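Local coordinates for chlamydomonas reinhardtii THB1 (Chlamydomonas reinhardtii, PDB 6CII), which binds one heme per subunit as a group I truncated hemoglobin and is probably active in oxygen binding, at residues 95-100 / 113-118. Numbering follows the deposited sequence.
Sequences AHLDST and EAMAIV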
loop_
_atom_site.group_PDB
_atom_site.type_symbol
_atom_site.label_atom_id
_atom_site.label_comp_id
_atom_site.label_asym_id
_atom_site.label_seq_id
_atom_site.Cartn_x
_atom_site.Cartn_y
_atom_site.Cartn_z
ATOM N N ALA A 95 4.704 -6.450 5.133
ATOM C CA ALA A 95 6.072 -6.933 5.020
ATOM C C ALA A 95 6.546 -6.927 3.571
ATOM O O ALA A 95 7.716 -6.640 3.299
ATOM C CB ALA A 95 6.174 -8.338 5.614
ATOM N N HIS A 96 5.654 -7.225 2.625
ATOM C CA HIS A 96 6.034 -7.073 1.230
ATOM C C HIS A 96 6.391 -5.636 0.912
ATOM O O HIS A 96 7.316 -5.385 0.138
ATOM C CB HIS A 96 4.914 -7.523 0.303
ATOM C CG HIS A 96 4.837 -8.998 0.138
ATOM N ND1 HIS A 96 5.874 -9.744 -0.384
ATOM C CD2 HIS A 96 3.831 -9.866 0.391
ATOM C CE1 HIS A 96 5.513 -11.013 -0.431
ATOM N NE2 HIS A 96 4.277 -11.113 0.032
ATOM N N LEU A 97 5.642 -4.681 1.450
ATOM C CA LEU A 97 5.963 -3.291 1.148
ATOM C C LEU A 97 7.266 -2.887 1.819
ATOM O O LEU A 97 8.080 -2.173 1.231
ATOM C CB LEU A 97 4.842 -2.363 1.584
ATOM C CG LEU A 97 5.070 -0.884 1.235
ATOM C CD1 LEU A 97 5.261 -0.691 -0.279
ATOM C CD2 LEU A 97 3.931 0.015 1.763
ATOM N N ASP A 98 7.476 -3.325 3.051
ATOM C CA ASP A 98 8.714 -2.957 3.730
ATOM C C ASP A 98 9.910 -3.506 2.970
ATOM O O ASP A 98 10.866 -2.777 2.695
ATOM C CB ASP A 98 8.711 -3.468 5.165
ATOM C CG ASP A 98 10.012 -3.125 5.884
ATOM O OD1 ASP A 98 10.126 -2.012 6.406
ATOM O OD2 ASP A 98 10.932 -3.956 5.892
ATOM N N SER A 99 9.847 -4.786 2.581
ATOM C CA SER A 99 10.929 -5.402 1.810
ATOM C C SER A 99 11.130 -4.713 0.468
ATOM O O SER A 99 12.265 -4.576 -0.004
ATOM C CB SER A 99 10.630 -6.887 1.596
ATOM O OG SER A 99 10.772 -7.599 2.821
ATOM N N THR A 100 10.030 -4.298 -0.177
ATOM C CA THR A 100 10.136 -3.561 -1.434
ATOM C C THR A 100 10.875 -2.249 -1.242
ATOM O O THR A 100 11.755 -1.888 -2.041
ATOM C CB THR A 100 8.742 -3.289 -1.990
ATOM O OG1 THR A 100 8.115 -4.527 -2.347
ATOM C CG2 THR A 100 8.809 -2.336 -3.180
ATOM N N GLU A 113 8.985 5.770 8.531
ATOM C CA GLU A 113 7.838 6.667 8.486
ATOM C C GLU A 113 6.742 6.084 7.603
ATOM O O GLU A 113 5.564 6.050 7.983
ATOM C CB GLU A 113 8.259 8.041 7.968
ATOM C CG GLU A 113 7.089 9.015 8.068
ATOM C CD GLU A 113 7.463 10.460 7.780
ATOM O OE1 GLU A 113 8.660 10.747 7.585
ATOM O OE2 GLU A 113 6.536 11.299 7.760
ATOM N N ALA A 114 7.121 5.650 6.398
ATOM C CA ALA A 114 6.143 5.092 5.471
ATOM C C ALA A 114 5.449 3.897 6.090
ATOM O O ALA A 114 4.218 3.758 6.008
ATOM C CB ALA A 114 6.840 4.706 4.157
ATOM N N MET A 115 6.212 3.037 6.753
ATOM C CA MET A 115 5.593 1.824 7.258
ATOM C C MET A 115 4.731 2.116 8.474
ATOM O O MET A 115 3.747 1.410 8.713
ATOM C CB MET A 115 6.666 0.779 7.568
ATOM C CG MET A 115 7.369 0.235 6.333
ATOM S SD MET A 115 6.309 -0.311 4.963
ATOM C CE MET A 115 5.218 -1.449 5.847
ATOM N N ALA A 116 5.053 3.162 9.241
ATOM C CA ALA A 116 4.151 3.543 10.327
ATOM C C ALA A 116 2.842 4.095 9.790
ATOM O O ALA A 116 1.777 3.874 10.381
ATOM C CB ALA A 116 4.831 4.564 11.226
ATOM N N ILE A 117 2.910 4.839 8.691
ATOM C CA ILE A 117 1.698 5.320 8.038
ATOM C C ILE A 117 0.865 4.146 7.526
ATOM O O ILE A 117 -0.359 4.110 7.711
ATOM C CB ILE A 117 2.054 6.306 6.911
ATOM C CG1 ILE A 117 2.634 7.589 7.480
ATOM C CG2 ILE A 117 0.815 6.597 6.065
ATOM C CD1 ILE A 117 3.259 8.474 6.438
ATOM N N VAL A 118 1.509 3.161 6.897
ATOM C CA VAL A 118 0.767 1.961 6.519
ATOM C C VAL A 118 0.166 1.285 7.748
ATOM O O VAL A 118 -0.969 0.797 7.716
ATOM C CB VAL A 118 1.667 1.006 5.723
ATOM C CG1 VAL A 118 0.932 -0.325 5.467
ATOM C CG2 VAL A 118 2.072 1.667 4.442
#
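Met115 reaches across to the helix of Leu97 and Asp98 and shows how one flexible side chain can bridge two helices. Its CG stands anti to its own carbonyl carbon (chi1 -68°), and two further bends fold the thioether so that SD settles against the opposite backbone, 3.8 Å from Asp98 CA. CE lies beside Asp98 CB, while SD also meets the branch point of Leu97, 4.0 Å from CG. The Leu97 side chain, with CG anti to its backbone N (chi1 -177°), passes Met115 at a slant and extends CD2 to Val118, where CD2 and CG2 meet at 3.7 Å. On the other flank the Asp98 side chain runs nearly perpendicular to that of Met115, and OD1 comes to 3.6 Å from Met115 CG. The touch of OD1 on the methylene is a van der Waals one; the same oxygen forms a salt bridge with Lys111, one turn before Met115 on the same helix.

The two segments belong to helices 87-103 and 108-126, the last two of the truncated globin fold and the equivalents of globin G and H. The axes of 95-100 and 113-118 run antiparallel at 166° and come within 10.4 Å. In the 2-on-2 arrangement this G/H hairpin packs against the B/E pair; accordingly Leu97 also touches Phe27 of helix 16-33. Ala94 and Leu101, a turn to either side of Leu97 and Asp98, extend the surface on which Met115 rests. The side chain of the buried Val118 lies about 4 Å from the bound heme.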